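Local structure of threonine synthase (Brucella melitensis bv. 1, 4F4F) at residues T259-R273 against M313-E327. The protein probably catalyses the pyridoxal-phosphate-dependent conversion of O-phospho-L-homoserine and water to L-threonine and phosphate, the last step of threonine biosynthesis. Sequence-based numbering, arbitrary orientation.
Sequences TGNFGDIFAGYVAKR and MDIQISSNFERLLFE. With PLP (pyridoxal-5'-phosphate), chain C.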
# COMPACT_ATOMS: atom_id res chain seq x y z
N THR A 259 5.32 -1.45 -8.30
CA THR A 259 5.11 -2.45 -7.23
C THR A 259 6.37 -2.53 -6.38
O THR A 259 7.47 -2.57 -6.91
CB THR A 259 4.84 -3.84 -7.85
OG1 THR A 259 3.53 -3.87 -8.42
CG2 THR A 259 4.94 -4.97 -6.83
N GLY A 260 6.18 -2.56 -5.07
CA GLY A 260 7.23 -2.84 -4.12
C GLY A 260 6.83 -4.07 -3.36
O GLY A 260 7.32 -5.18 -3.65
N ASN A 261 5.95 -3.92 -2.36
CA ASN A 261 5.63 -5.06 -1.50
C ASN A 261 4.38 -5.83 -1.92
O ASN A 261 3.91 -6.66 -1.16
CB ASN A 261 5.50 -4.62 -0.03
CG ASN A 261 6.85 -4.43 0.62
OD1 ASN A 261 7.70 -5.35 0.60
ND2 ASN A 261 7.11 -3.22 1.11
N PHE A 262 3.88 -5.56 -3.13
CA PHE A 262 2.89 -6.39 -3.82
C PHE A 262 1.44 -6.25 -3.39
O PHE A 262 0.55 -6.89 -4.00
CB PHE A 262 3.27 -7.88 -3.73
CG PHE A 262 2.97 -8.66 -4.96
CD1 PHE A 262 3.79 -8.53 -6.09
CD2 PHE A 262 1.90 -9.52 -5.01
CE1 PHE A 262 3.52 -9.22 -7.24
CE2 PHE A 262 1.63 -10.23 -6.17
CZ PHE A 262 2.43 -10.09 -7.29
N GLY A 263 1.17 -5.44 -2.37
CA GLY A 263 -0.16 -5.32 -1.78
C GLY A 263 -1.12 -4.67 -2.75
O GLY A 263 -2.27 -5.05 -2.86
N ASP A 264 -0.61 -3.68 -3.46
CA ASP A 264 -1.37 -2.97 -4.49
C ASP A 264 -1.85 -3.88 -5.61
O ASP A 264 -3.06 -4.05 -5.84
CB ASP A 264 -0.57 -1.76 -5.07
CG ASP A 264 0.92 -2.03 -5.42
OD1 ASP A 264 1.43 -3.23 -5.65
OD2 ASP A 264 1.62 -0.94 -5.51
N ILE A 265 -0.90 -4.52 -6.28
CA ILE A 265 -1.26 -5.42 -7.35
C ILE A 265 -2.00 -6.65 -6.84
O ILE A 265 -2.87 -7.19 -7.55
CB ILE A 265 -0.04 -5.80 -8.24
CG1 ILE A 265 -0.53 -6.24 -9.62
CG2 ILE A 265 0.85 -6.84 -7.54
CD1 ILE A 265 0.57 -6.60 -10.61
N PHE A 266 -1.70 -7.09 -5.62
CA PHE A 266 -2.48 -8.22 -5.06
C PHE A 266 -3.96 -7.84 -4.94
O PHE A 266 -4.81 -8.66 -5.18
CB PHE A 266 -1.91 -8.79 -3.74
CG PHE A 266 -2.58 -10.09 -3.35
CD1 PHE A 266 -2.18 -11.27 -3.89
CD2 PHE A 266 -3.69 -10.08 -2.47
CE1 PHE A 266 -2.86 -12.48 -3.59
CE2 PHE A 266 -4.36 -11.25 -2.16
CZ PHE A 266 -3.94 -12.46 -2.73
N ALA A 267 -4.26 -6.59 -4.61
CA ALA A 267 -5.65 -6.08 -4.58
C ALA A 267 -6.34 -6.14 -5.93
O ALA A 267 -7.55 -6.43 -5.99
CB ALA A 267 -5.72 -4.65 -4.01
N GLY A 268 -5.57 -5.94 -6.99
CA GLY A 268 -6.07 -6.11 -8.36
C GLY A 268 -6.37 -7.56 -8.65
O GLY A 268 -7.39 -7.89 -9.25
N TYR A 269 -5.50 -8.44 -8.17
CA TYR A 269 -5.76 -9.88 -8.25
C TYR A 269 -7.07 -10.24 -7.53
O TYR A 269 -7.87 -11.06 -8.04
CB TYR A 269 -4.56 -10.67 -7.73
CG TYR A 269 -4.78 -12.15 -7.61
CD1 TYR A 269 -4.62 -12.99 -8.70
CD2 TYR A 269 -5.15 -12.71 -6.42
CE1 TYR A 269 -4.85 -14.35 -8.59
CE2 TYR A 269 -5.36 -14.07 -6.30
CZ TYR A 269 -5.20 -14.88 -7.39
OH TYR A 269 -5.47 -16.22 -7.25
N VAL A 270 -7.30 -9.63 -6.38
CA VAL A 270 -8.47 -9.90 -5.60
C VAL A 270 -9.69 -9.45 -6.39
O VAL A 270 -10.69 -10.17 -6.47
CB VAL A 270 -8.45 -9.22 -4.20
CG1 VAL A 270 -9.84 -9.37 -3.50
CG2 VAL A 270 -7.36 -9.84 -3.34
N ALA A 271 -9.62 -8.26 -6.98
CA ALA A 271 -10.71 -7.79 -7.82
C ALA A 271 -11.07 -8.78 -8.92
O ALA A 271 -12.23 -9.09 -9.16
CB ALA A 271 -10.39 -6.44 -8.41
N LYS A 272 -10.04 -9.27 -9.60
CA LYS A 272 -10.21 -10.30 -10.60
C LYS A 272 -10.86 -11.55 -10.02
O LYS A 272 -11.79 -12.10 -10.61
CB LYS A 272 -8.86 -10.64 -11.23
CG LYS A 272 -8.92 -11.64 -12.39
CD LYS A 272 -7.54 -11.86 -13.03
CE LYS A 272 -7.66 -12.63 -14.34
NZ LYS A 272 -6.38 -13.29 -14.76
N ARG A 273 -10.36 -12.03 -8.89
CA ARG A 273 -10.99 -13.19 -8.23
C ARG A 273 -12.48 -12.95 -7.91
O ARG A 273 -13.28 -13.89 -7.92
CB ARG A 273 -10.23 -13.57 -6.96
CG ARG A 273 -8.87 -14.22 -7.20
CD ARG A 273 -8.99 -15.59 -7.86
NE ARG A 273 -9.74 -16.53 -7.02
CZ ARG A 273 -9.23 -17.28 -6.06
NH1 ARG A 273 -7.93 -17.28 -5.80
NH2 ARG A 273 -10.02 -18.07 -5.35
N MET A 313 9.91 1.76 -3.96
CA MET A 313 9.99 0.45 -4.59
C MET A 313 11.38 -0.17 -4.42
O MET A 313 11.69 -1.20 -5.03
CB MET A 313 9.58 0.58 -6.06
CG MET A 313 8.12 0.92 -6.25
SD MET A 313 7.78 1.63 -7.89
CE MET A 313 8.49 0.39 -8.98
N ASP A 314 12.21 0.43 -3.59
CA ASP A 314 13.55 -0.10 -3.34
C ASP A 314 13.45 -1.24 -2.33
O ASP A 314 13.72 -1.06 -1.15
CB ASP A 314 14.49 1.01 -2.87
CG ASP A 314 14.95 1.95 -4.03
OD1 ASP A 314 14.66 1.68 -5.21
OD2 ASP A 314 15.62 2.96 -3.74
N ILE A 315 13.02 -2.41 -2.82
CA ILE A 315 12.78 -3.58 -1.97
C ILE A 315 13.80 -4.67 -2.22
O ILE A 315 14.20 -4.90 -3.38
CB ILE A 315 11.38 -4.22 -2.20
CG1 ILE A 315 11.13 -4.54 -3.70
CG2 ILE A 315 10.30 -3.32 -1.63
CD1 ILE A 315 10.14 -5.68 -3.97
N GLN A 316 14.20 -5.35 -1.14
CA GLN A 316 15.00 -6.57 -1.25
C GLN A 316 14.07 -7.79 -1.47
O GLN A 316 14.32 -8.64 -2.32
CB GLN A 316 15.86 -6.77 -0.00
CG GLN A 316 16.82 -7.93 -0.15
CD GLN A 316 17.98 -7.86 0.82
OE1 GLN A 316 17.80 -7.95 2.04
NE2 GLN A 316 19.18 -7.69 0.29
N ILE A 317 12.99 -7.82 -0.69
CA ILE A 317 11.93 -8.83 -0.81
C ILE A 317 10.57 -8.14 -0.85
O ILE A 317 10.42 -7.00 -0.46
CB ILE A 317 11.95 -9.86 0.34
CG1 ILE A 317 11.77 -9.18 1.71
CG2 ILE A 317 13.22 -10.72 0.32
CD1 ILE A 317 11.70 -10.16 2.89
N SER A 318 9.56 -8.84 -1.35
CA SER A 318 8.26 -8.24 -1.52
C SER A 318 7.29 -8.85 -0.49
O SER A 318 6.88 -10.00 -0.62
CB SER A 318 7.80 -8.49 -2.94
OG SER A 318 6.61 -7.82 -3.22
N SER A 319 6.91 -8.06 0.50
CA SER A 319 6.27 -8.59 1.70
C SER A 319 4.94 -9.34 1.44
O SER A 319 4.64 -10.32 2.10
CB SER A 319 6.07 -7.48 2.73
OG SER A 319 4.99 -6.64 2.32
N ASN A 320 4.16 -8.92 0.45
CA ASN A 320 2.89 -9.59 0.18
C ASN A 320 2.92 -10.61 -0.94
O ASN A 320 1.90 -11.21 -1.26
CB ASN A 320 1.84 -8.54 -0.13
CG ASN A 320 1.49 -7.72 1.09
OD1 ASN A 320 0.97 -8.25 2.04
ND2 ASN A 320 1.83 -6.45 1.08
N PHE A 321 4.10 -10.83 -1.53
CA PHE A 321 4.20 -11.86 -2.59
C PHE A 321 3.73 -13.24 -2.09
O PHE A 321 3.14 -14.01 -2.84
CB PHE A 321 5.64 -11.93 -3.10
CG PHE A 321 5.82 -12.81 -4.31
CD1 PHE A 321 5.11 -12.57 -5.48
CD2 PHE A 321 6.73 -13.84 -4.29
CE1 PHE A 321 5.30 -13.37 -6.60
CE2 PHE A 321 6.91 -14.65 -5.39
CZ PHE A 321 6.21 -14.41 -6.55
N GLU A 322 3.97 -13.50 -0.81
CA GLU A 322 3.51 -14.72 -0.14
C GLU A 322 2.01 -14.96 -0.30
O GLU A 322 1.61 -16.12 -0.40
CB GLU A 322 3.90 -14.72 1.36
CG GLU A 322 3.38 -15.92 2.15
CD GLU A 322 3.87 -15.95 3.60
OE1 GLU A 322 4.80 -15.19 3.96
OE2 GLU A 322 3.33 -16.78 4.35
N ARG A 323 1.20 -13.90 -0.36
CA ARG A 323 -0.22 -14.09 -0.55
C ARG A 323 -0.46 -14.69 -1.94
O ARG A 323 -1.26 -15.66 -2.09
CB ARG A 323 -1.00 -12.79 -0.35
CG ARG A 323 -1.23 -12.43 1.09
CD ARG A 323 -1.93 -11.09 1.24
NE ARG A 323 -2.57 -10.95 2.56
CZ ARG A 323 -2.11 -10.22 3.56
NH1 ARG A 323 -0.99 -9.51 3.48
NH2 ARG A 323 -2.76 -10.19 4.71
N LEU A 324 0.25 -14.21 -2.95
CA LEU A 324 0.08 -14.80 -4.27
C LEU A 324 0.63 -16.22 -4.32
O LEU A 324 0.03 -17.10 -4.97
CB LEU A 324 0.68 -13.95 -5.40
CG LEU A 324 0.63 -14.54 -6.83
CD1 LEU A 324 -0.80 -14.83 -7.28
CD2 LEU A 324 1.32 -13.61 -7.80
N LEU A 325 1.79 -16.45 -3.69
CA LEU A 325 2.34 -17.79 -3.64
C LEU A 325 1.31 -18.81 -3.12
O LEU A 325 1.19 -19.91 -3.64
CB LEU A 325 3.59 -17.85 -2.74
CG LEU A 325 4.86 -17.22 -3.31
CD1 LEU A 325 6.01 -17.23 -2.29
CD2 LEU A 325 5.30 -17.94 -4.59
N PHE A 326 0.61 -18.45 -2.05
CA PHE A 326 -0.41 -19.32 -1.44
C PHE A 326 -1.48 -19.65 -2.47
O PHE A 326 -1.81 -20.82 -2.67
CB PHE A 326 -1.03 -18.60 -0.23
CG PHE A 326 -2.00 -19.41 0.58
CD1 PHE A 326 -1.62 -20.60 1.17
CD2 PHE A 326 -3.29 -18.93 0.83
CE1 PHE A 326 -2.52 -21.31 1.98
CE2 PHE A 326 -4.18 -19.62 1.63
CZ PHE A 326 -3.80 -20.82 2.20
N GLU A 327 -2.00 -18.63 -3.15
CA GLU A 327 -3.05 -18.86 -4.14
C GLU A 327 -2.55 -19.72 -5.32
O GLU A 327 -3.24 -20.64 -5.78
CB GLU A 327 -3.60 -17.51 -4.65
CG GLU A 327 -4.18 -16.63 -3.57
CD GLU A 327 -5.50 -17.10 -3.05
OE1 GLU A 327 -5.92 -18.26 -3.37
OE2 GLU A 327 -6.11 -16.33 -2.27
N1 PLP C . 4.80 3.65 -5.50
C2 PLP C . 4.74 4.52 -4.42
C2A PLP C . 4.73 6.03 -4.55
C3 PLP C . 4.65 3.96 -3.04
O3 PLP C . 4.58 4.83 -1.97
C4 PLP C . 4.67 2.46 -2.91
C4A PLP C . 4.58 1.77 -1.59
C5 PLP C . 4.73 1.62 -4.13
C6 PLP C . 4.78 2.29 -5.38
C5A PLP C . 4.69 0.09 -4.00
O4P PLP C . 3.43 -0.44 -3.42
P PLP C . 3.16 -2.00 -2.95
O1P PLP C . 3.59 -2.86 -4.13
O2P PLP C . 4.04 -2.15 -1.72
O3P PLP C . 1.69 -2.14 -2.60
O HOH W 1 2.50 -3.87 -0.35
O HOH W 2 -8.62 -19.46 -3.30
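Helices 263-273 and 321-327 run side by side, roughly parallel, their axes 9.8 Å apart and inclined at 32°, and Asn261 and Phe262 in the loop before the first meet Ser318-Phe321 leading into the second. This loop and the first helical turn are the phosphate-binding element of a fold type II PLP enzyme: backbone N-H groups of Gly260, Asn261, Phe262 and Asp264 grip the cofactor phosphate, with Phe262 as N-cap. The type I turn Ser318-Phe321 lies against the loop, Ser319 and Asn320 forming a second shell through Asn261. Asn261 O takes two bonds from opposite faces of its carbonyl plane, from Asn320 N at 2.8 Å and, bent (135°) and well above the plane, from Asn320 ND2 at 3.1 Å; Ser226 also holds the Asn320 side chain. Asn261 OD1 receives a fairly straight bond (165°) from Ser319 N at 2.8 Å. A water accepts from Gly263 N and, weakly, from Asn320 ND2 and donates to phosphate O2P, thereby linking Asn320 to the phosphate.

Phe262, Phe266 and Tyr269 project from the first helix and its N-cap onto the second. Phe262 is sandwiched, Ile265 CG2 over one face and the edge of Phe321 on the other, a T-shaped pair; Leu324 CD2 lies 3.7 Å from Phe262 CZ. With CG anti to the backbone N (chi1 -170°), Phe266 presents a face to Arg323 CB, a CH-pi contact. Tyr269 OH packs on Glu327 CB and accepts from Arg273 NH1, which forms a salt bridge with Glu327 OE1 (3.3 Å) whose hydrogen bond is weak. Tyr40 OH and Arg331 engage Glu327 OE2, while a water bridges Arg273 NH2 to OE1.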